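PDB 2OG5: putative oxygenase from Streptomyces coelicolor, which catalyses the iron(II)- and 2-oxoglutarate-dependent 3-hydroxylation of L-asparagine, supplying (2S,3S)-3-hydroxyasparagine for the calcium-dependent lipopeptide antibiotic. Local coordinates for residues 62-67 and 122-127; 198-203 and 314-319; 226-231 and 251-256. One frame throughout, in Å; residues are numbered along the deposited sequence.

Interaction 1 of 3, residues 62-67 and 122-127. With ACY (acetic acid), chain C.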
# COMPACT_ATOMS: atom_id res chain seq x y z
N ARG A 62 -11.36 9.77 -16.96
CA ARG A 62 -11.11 9.93 -15.54
C ARG A 62 -10.30 8.73 -15.07
O ARG A 62 -10.27 7.71 -15.76
CB ARG A 62 -12.42 9.99 -14.78
CG ARG A 62 -13.29 11.17 -15.18
CD ARG A 62 -14.43 11.31 -14.22
NE ARG A 62 -15.25 10.11 -14.23
CZ ARG A 62 -16.12 9.77 -13.27
NH1 ARG A 62 -16.31 10.56 -12.22
NH2 ARG A 62 -16.80 8.64 -13.38
N PRO A 63 -9.63 8.84 -13.91
CA PRO A 63 -8.67 7.83 -13.46
C PRO A 63 -9.05 6.35 -13.57
O PRO A 63 -8.17 5.54 -13.85
CB PRO A 63 -8.45 8.22 -12.00
CG PRO A 63 -8.52 9.69 -12.02
CD PRO A 63 -9.64 9.99 -12.98
N ASP A 64 -10.30 5.97 -13.33
CA ASP A 64 -10.68 4.55 -13.43
C ASP A 64 -10.88 4.06 -14.86
O ASP A 64 -11.01 2.86 -15.10
CB ASP A 64 -11.92 4.27 -12.59
CG ASP A 64 -11.66 4.50 -11.12
OD1 ASP A 64 -10.96 3.67 -10.51
OD2 ASP A 64 -12.12 5.53 -10.58
N ASP A 65 -10.87 4.98 -15.83
CA ASP A 65 -11.01 4.62 -17.24
C ASP A 65 -9.71 4.10 -17.82
O ASP A 65 -8.64 4.66 -17.59
CB ASP A 65 -11.43 5.84 -18.09
CG ASP A 65 -12.75 6.45 -17.64
OD1 ASP A 65 -13.55 5.78 -16.95
OD2 ASP A 65 -12.96 7.64 -17.96
N ALA A 66 -9.78 3.04 -18.63
CA ALA A 66 -8.58 2.50 -19.25
C ALA A 66 -7.79 3.56 -20.03
O ALA A 66 -6.57 3.54 -20.03
CB ALA A 66 -8.92 1.30 -20.14
N GLU A 67 -8.48 4.50 -20.68
CA GLU A 67 -7.78 5.51 -21.47
C GLU A 67 -6.96 6.47 -20.61
O GLU A 67 -5.96 7.02 -21.07
CB GLU A 67 -8.75 6.29 -22.37
CG GLU A 67 -9.68 7.23 -21.64
CD GLU A 67 -10.72 7.83 -22.56
OE1 GLU A 67 -10.33 8.47 -23.56
OE2 GLU A 67 -11.92 7.63 -22.28
N VAL A 122 -13.19 7.71 -2.32
CA VAL A 122 -12.24 7.40 -3.39
C VAL A 122 -12.09 8.58 -4.35
O VAL A 122 -12.93 9.49 -4.36
CB VAL A 122 -12.66 6.13 -4.18
CG1 VAL A 122 -12.69 4.93 -3.27
CG2 VAL A 122 -14.02 6.35 -4.84
N GLN A 123 -11.05 8.55 -5.18
CA GLN A 123 -10.75 9.63 -6.12
C GLN A 123 -11.20 9.24 -7.52
O GLN A 123 -10.45 8.63 -8.28
CB GLN A 123 -9.24 9.96 -6.08
CG GLN A 123 -8.82 11.15 -6.92
CD GLN A 123 -9.40 12.46 -6.40
OE1 GLN A 123 -9.36 12.73 -5.20
NE2 GLN A 123 -9.97 13.24 -7.31
N ARG A 124 -12.44 9.59 -7.85
CA ARG A 124 -13.01 9.28 -9.16
C ARG A 124 -12.65 10.33 -10.20
O ARG A 124 -12.58 10.04 -11.38
CB ARG A 124 -14.54 9.16 -9.09
CG ARG A 124 -15.06 8.04 -8.20
CD ARG A 124 -14.77 6.67 -8.79
NE ARG A 124 -15.32 5.58 -7.98
CZ ARG A 124 -15.02 4.30 -8.16
NH1 ARG A 124 -14.18 3.93 -9.12
NH2 ARG A 124 -15.56 3.37 -7.38
N GLU A 125 -12.48 11.58 -9.77
CA GLU A 125 -12.13 12.66 -10.69
C GLU A 125 -10.63 12.75 -10.90
O GLU A 125 -9.85 12.38 -10.03
CB GLU A 125 -12.65 14.00 -10.17
CG GLU A 125 -14.16 14.07 -10.06
CD GLU A 125 -14.86 13.93 -11.39
OE1 GLU A 125 -14.31 14.38 -12.43
OE2 GLU A 125 -15.99 13.38 -11.42
N ALA A 126 -10.24 13.26 -12.07
CA ALA A 126 -8.84 13.53 -12.36
C ALA A 126 -8.29 14.51 -11.33
O ALA A 126 -8.98 15.45 -10.91
CB ALA A 126 -8.67 14.10 -13.78
N SER A 127 -7.06 14.27 -10.90
CA SER A 127 -6.42 15.11 -9.91
C SER A 127 -4.92 14.88 -9.93
O SER A 127 -4.45 13.89 -10.51
CB SER A 127 -6.97 14.82 -8.51
OG SER A 127 -6.48 13.58 -8.01
C ACY C . -17.41 5.54 -5.02
O ACY C . -17.27 4.31 -5.12
OXT ACY C . -17.18 6.37 -5.92
CH3 ACY C . -17.89 6.05 -3.69
O HOH W 1 -9.98 5.88 -8.54
O HOH W 2 -12.73 7.45 -12.34
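Two salt bridges, Arg62 with Glu125 and Asp64 with Arg124, pin a type I beta turn from Arg62 to Asp65 against the loop 122-127 at the protein surface. Arg62 NH1 reaches Glu125 OE2 at 2.9 Å, with the carboxylate lying near the guanidinium plane, although the oxygen is met from above its own plane and the bond is bent (142°). Glu125 starts out pointing away from the turn; a bend at chi2 (-63°) brings its carboxylate back to Arg62. One face of the Arg62 guanidinium rests over Arg124 O.

In the second bridge the side chains run roughly at right angles, and Arg124 NH1 comes down on Asp64 OD2 (3.0 Å) from well above the carboxylate plane. The NE/NH2 edge of the Arg124 guanidinium holds an acetate, probably from the crystallisation liquor, through two nearly straight bonds: Arg124 NE to acetate OXT, 2.9 Å, and Arg124 NH2 to the other oxygen, O. Asp64 OD1 turns instead to the backbone N of Leu154. A water joins the two backbones, accepting from Asp64 N and donating to Arg124 O (2.8 Å) and to Asp64 OD2. Between the charged pairs Pro63 lays its ring on the loop backbone, CD lying 3.3 Å from Arg124 O. The side chain of Arg124 lies about 10 Å from that of Glu149, which binds L-asparagine.

Inside the loop, Gln123 NE2 bonds Glu125 O. Ser127 OG caps Ala130 N at the start of helix 128-140, and Pro63 packs on Ala130 and Leu134 of that helix and on Trp68 of helix 66-76, which follows the turn.

Interaction 2 of 3, residues 198-203 and 314-319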
# COMPACT_ATOMS: atom_id res chain seq x y z
N ARG A 198 -2.13 15.38 3.17
CA ARG A 198 -2.18 16.22 4.36
C ARG A 198 -1.68 15.36 5.52
O ARG A 198 -2.16 14.25 5.72
CB ARG A 198 -3.61 16.70 4.58
CG ARG A 198 -3.80 17.66 5.72
CD ARG A 198 -5.20 18.26 5.72
NE ARG A 198 -5.36 19.30 4.70
CZ ARG A 198 -6.37 19.40 3.84
NH1 ARG A 198 -7.37 18.52 3.83
NH2 ARG A 198 -6.40 20.41 2.98
N ALA A 199 -0.69 15.86 6.25
CA ALA A 199 -0.16 15.14 7.40
C ALA A 199 -1.17 15.13 8.54
O ALA A 199 -2.04 15.98 8.62
CB ALA A 199 1.15 15.76 7.86
N ASP A 200 -1.05 14.14 9.43
CA ASP A 200 -1.78 14.16 10.70
C ASP A 200 -1.31 15.36 11.51
O ASP A 200 -0.17 15.36 11.96
CB ASP A 200 -1.52 12.90 11.51
CG ASP A 200 -2.00 13.00 12.95
OD1 ASP A 200 -3.01 13.67 13.24
OD2 ASP A 200 -1.33 12.40 13.82
N PRO A 201 -2.18 16.36 11.71
CA PRO A 201 -1.72 17.54 12.44
C PRO A 201 -1.46 17.30 13.92
O PRO A 201 -0.79 18.13 14.56
CB PRO A 201 -2.88 18.52 12.27
CG PRO A 201 -4.07 17.66 12.16
CD PRO A 201 -3.60 16.48 11.35
N THR A 202 -1.98 16.20 14.47
CA THR A 202 -1.91 15.97 15.91
C THR A 202 -0.57 15.40 16.35
O THR A 202 -0.26 15.43 17.55
CB THR A 202 -3.02 15.03 16.41
OG1 THR A 202 -2.72 13.69 16.00
CG2 THR A 202 -4.41 15.45 15.91
N GLY A 203 0.21 14.87 15.41
CA GLY A 203 1.54 14.34 15.69
C GLY A 203 1.61 12.90 16.20
O GLY A 203 2.70 12.39 16.47
N THR A 314 -0.07 3.68 13.98
CA THR A 314 -0.32 4.03 15.38
C THR A 314 -1.71 4.65 15.56
O THR A 314 -2.33 5.13 14.61
CB THR A 314 0.72 5.03 15.89
OG1 THR A 314 0.66 6.21 15.09
CG2 THR A 314 2.11 4.43 15.82
N GLU A 315 -2.18 4.64 16.80
CA GLU A 315 -3.45 5.26 17.17
C GLU A 315 -3.33 6.78 17.18
O GLU A 315 -2.27 7.33 17.50
CB GLU A 315 -3.84 4.73 18.56
CG GLU A 315 -4.90 5.48 19.33
CD GLU A 315 -4.95 4.99 20.77
OE1 GLU A 315 -4.45 5.70 21.67
OE2 GLU A 315 -5.45 3.88 20.99
N PHE A 316 -4.41 7.46 16.82
CA PHE A 316 -4.48 8.92 16.90
C PHE A 316 -5.90 9.37 17.16
O PHE A 316 -6.83 8.58 17.04
CB PHE A 316 -3.87 9.59 15.66
CG PHE A 316 -4.63 9.36 14.38
CD1 PHE A 316 -5.31 10.41 13.77
CD2 PHE A 316 -4.62 8.12 13.76
CE1 PHE A 316 -6.00 10.21 12.59
CE2 PHE A 316 -5.30 7.92 12.57
CZ PHE A 316 -5.98 8.97 11.98
N THR A 317 -6.05 10.62 17.57
CA THR A 317 -7.38 11.17 17.86
C THR A 317 -7.75 12.17 16.78
O THR A 317 -7.21 13.28 16.76
CB THR A 317 -7.41 11.85 19.23
OG1 THR A 317 -6.94 10.92 20.23
CG2 THR A 317 -8.83 12.32 19.57
N PRO A 318 -8.64 11.79 15.85
CA PRO A 318 -9.02 12.74 14.81
C PRO A 318 -9.71 13.99 15.33
O PRO A 318 -10.39 13.94 16.36
CB PRO A 318 -10.00 11.93 13.93
CG PRO A 318 -9.66 10.53 14.19
CD PRO A 318 -9.29 10.48 15.64
N ARG A 319 -9.53 15.09 14.62
CA ARG A 319 -10.22 16.34 14.93
C ARG A 319 -11.62 16.38 14.31
O ARG A 319 -12.53 17.01 14.87
CB ARG A 319 -9.42 17.52 14.40
CG ARG A 319 -8.08 17.74 15.10
CD ARG A 319 -7.28 18.77 14.37
NE ARG A 319 -6.06 19.14 15.08
CZ ARG A 319 -5.17 20.00 14.62
NH1 ARG A 319 -5.31 20.58 13.43
NH2 ARG A 319 -4.09 20.27 15.35
O HOH W 3 -3.84 12.33 18.10
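Thr202 and Pro201, on a type I turn, meet Phe316, Thr317 and Arg319 through van der Waals packing and one water; both segments lie in loops joining the two larger jelly-roll sheets. The packing centres on Arg319, whose extended chain slides past Pro201 in the opposite direction. One face of its guanidinium lies over the proline ring, with Arg319 NH1 3.4 Å from Pro201 CB; NH1 also bonds Thr323 OG1. Thr202 adds its methyl, CG2 standing 3.6 Å from Thr317 O, and Phe316 CD1 approaches Asp200 OD1 at 4.0 Å.

The polar link is indirect: a water donates to Thr202 OG1 (2.7 Å) and accepts from Thr317 N (2.8 Å). Asp200 OD1 organises the turn, taking Thr202 N from above the carboxylate plane in an Asx turn and, on its syn lone pair, the hydroxyl of Thr202, OG1 lying 2.8 Å from Asp200 OD1. With chi1 at 74°, that hydroxyl reaches both Asp200 and the water.

The side chain of Asp200 lies about 4 Å from that of Arg325, which binds 2-oxoglutarate. Thus 198-203 and 314-319 meet largely carbon to polar group, with a bridging water; direct bonds lie just beyond, from Glu315 and Thr314 to Arg204.

Interaction 3 of 3, residues 226-231 and 251-256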
# COMPACT_ATOMS: atom_id res chain seq x y z
N ALA A 226 7.39 -23.52 12.69
CA ALA A 226 5.94 -23.34 12.73
C ALA A 226 5.44 -22.49 11.55
O ALA A 226 4.43 -22.82 10.93
CB ALA A 226 5.50 -22.71 14.06
N LEU A 227 6.15 -21.42 11.22
CA LEU A 227 5.69 -20.47 10.20
C LEU A 227 5.73 -21.06 8.79
O LEU A 227 5.00 -20.62 7.90
CB LEU A 227 6.50 -19.17 10.26
CG LEU A 227 6.29 -18.32 11.52
CD1 LEU A 227 7.32 -17.19 11.59
CD2 LEU A 227 4.86 -17.77 11.58
N TRP A 228 6.57 -22.09 8.59
CA TRP A 228 6.61 -22.83 7.32
C TRP A 228 5.54 -23.92 7.20
O TRP A 228 5.36 -24.49 6.12
CB TRP A 228 8.00 -23.46 7.10
CG TRP A 228 9.05 -22.49 6.69
CD1 TRP A 228 10.06 -22.01 7.46
CD2 TRP A 228 9.20 -21.89 5.39
NE1 TRP A 228 10.83 -21.13 6.73
CE2 TRP A 228 10.33 -21.04 5.46
CE3 TRP A 228 8.49 -21.97 4.20
CZ2 TRP A 228 10.76 -20.28 4.37
CZ3 TRP A 228 8.93 -21.23 3.12
CH2 TRP A 228 10.05 -20.39 3.21
N ALA A 229 4.85 -24.22 8.29
CA ALA A 229 3.86 -25.30 8.31
C ALA A 229 2.48 -24.76 7.92
O ALA A 229 2.16 -23.60 8.20
CB ALA A 229 3.81 -25.94 9.70
N PRO A 230 1.64 -25.60 7.29
CA PRO A 230 0.31 -25.17 6.88
C PRO A 230 -0.68 -25.14 8.05
O PRO A 230 -1.63 -25.92 8.09
CB PRO A 230 -0.09 -26.23 5.85
CG PRO A 230 0.60 -27.45 6.32
CD PRO A 230 1.91 -26.99 6.89
N GLU A 231 -0.44 -24.23 8.99
CA GLU A 231 -1.18 -24.23 10.25
C GLU A 231 -1.77 -22.86 10.57
O GLU A 231 -1.97 -22.52 11.74
CB GLU A 231 -0.27 -24.74 11.36
CG GLU A 231 0.20 -26.17 11.09
CD GLU A 231 1.10 -26.74 12.15
OE1 GLU A 231 1.35 -26.07 13.17
OE2 GLU A 231 1.54 -27.89 11.97
N PRO A 251 0.81 -22.02 5.11
CA PRO A 251 1.94 -21.39 5.81
C PRO A 251 1.93 -19.88 5.76
O PRO A 251 1.28 -19.28 4.89
CB PRO A 251 3.16 -21.92 5.04
CG PRO A 251 2.67 -23.07 4.23
CD PRO A 251 1.26 -22.70 3.89
N VAL A 252 2.66 -19.28 6.69
CA VAL A 252 2.91 -17.84 6.69
C VAL A 252 4.11 -17.53 5.80
O VAL A 252 4.07 -16.57 5.03
CB VAL A 252 3.12 -17.31 8.11
CG1 VAL A 252 3.79 -15.94 8.11
CG2 VAL A 252 1.78 -17.24 8.85
N LEU A 253 5.17 -18.33 5.89
CA LEU A 253 6.36 -18.12 5.07
C LEU A 253 6.24 -18.87 3.75
O LEU A 253 5.72 -19.99 3.72
CB LEU A 253 7.62 -18.54 5.82
CG LEU A 253 7.98 -17.71 7.06
CD1 LEU A 253 9.16 -18.33 7.81
CD2 LEU A 253 8.29 -16.25 6.70
N LEU A 254 6.73 -18.24 2.68
CA LEU A 254 6.60 -18.74 1.31
C LEU A 254 7.91 -18.59 0.57
O LEU A 254 8.66 -17.63 0.78
CB LEU A 254 5.53 -17.93 0.55
CG LEU A 254 4.13 -17.84 1.16
CD1 LEU A 254 3.33 -16.72 0.55
CD2 LEU A 254 3.43 -19.19 1.00
N GLY A 255 8.21 -19.53 -0.32
CA GLY A 255 9.35 -19.39 -1.22
C GLY A 255 10.69 -19.83 -0.66
O GLY A 255 10.82 -20.92 -0.09
N ASP A 256 11.70 -18.98 -0.82
CA ASP A 256 13.08 -19.33 -0.45
C ASP A 256 13.24 -19.37 1.06
O ASP A 256 12.62 -18.59 1.77
CB ASP A 256 14.05 -18.31 -1.05
CG ASP A 256 15.49 -18.67 -0.79
OD1 ASP A 256 15.99 -19.63 -1.44
OD2 ASP A 256 16.13 -18.00 0.05
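Trp228 presents one face of its indole to Leu253, the two side chains crossing at about a right angle. Leu253 CB stands 3.6 Å from the centroid of the six-membered ring and only 8° off its normal, a CH-pi contact, while CD1 lies over the same ring system at 3.4 Å from Trp228 NE1. With chi1 at -76° and chi2 at 106°, the indole swings back over the strand although its CB points away from it. Its far rim extends along the chain, CH2 lying 3.4 Å from Gly255 O, and Asp256 O is at the ring edge. Arg257 makes a cation-pi contact with the same indole.

The strand 253-255 pairs with 260-262 in an antiparallel hairpin, and here it docks on Leu227, in the last part of helix 221-227. Leu227 O serves as the acceptor, gripped by Val252 N (3.0 Å) in its carbonyl plane and by Leu253 N (3.1 Å) from above that plane along a nearly straight N-H direction.

Leu227 crosses Val252 obliquely, Leu227 CD2 lying 3.9 Å from Val252 CB, and Leu227 CB meets Leu253 CD1. Further along, Pro251 CA makes a 3.3 Å CA-H...O contact with Ala229 O, close to the inverse gamma turn centred on Pro230.

How the interactions relate
From the N terminus, interaction 1 comes first: its contact closes a loop of 54 intervening residues that includes most of helix 66-76, helix 81-92 and strand 99-103, and brings the start of helix 66-76 beside the entry to helix 128-140. It is complete before 198-203 begins. Interaction 2 then spans 110 residues, joining the loop after strand 191-196 to the one after strand 309-313, and so links connections between the two larger sheets. Within that span falls interaction 3, a short closure of 19 residues that fastens helix 221-227 to the 253-262 hairpin. Interactions 1 and 3 lie on opposite sides of the chain's centre, their centres about 38 Å apart, and none of the three touches another.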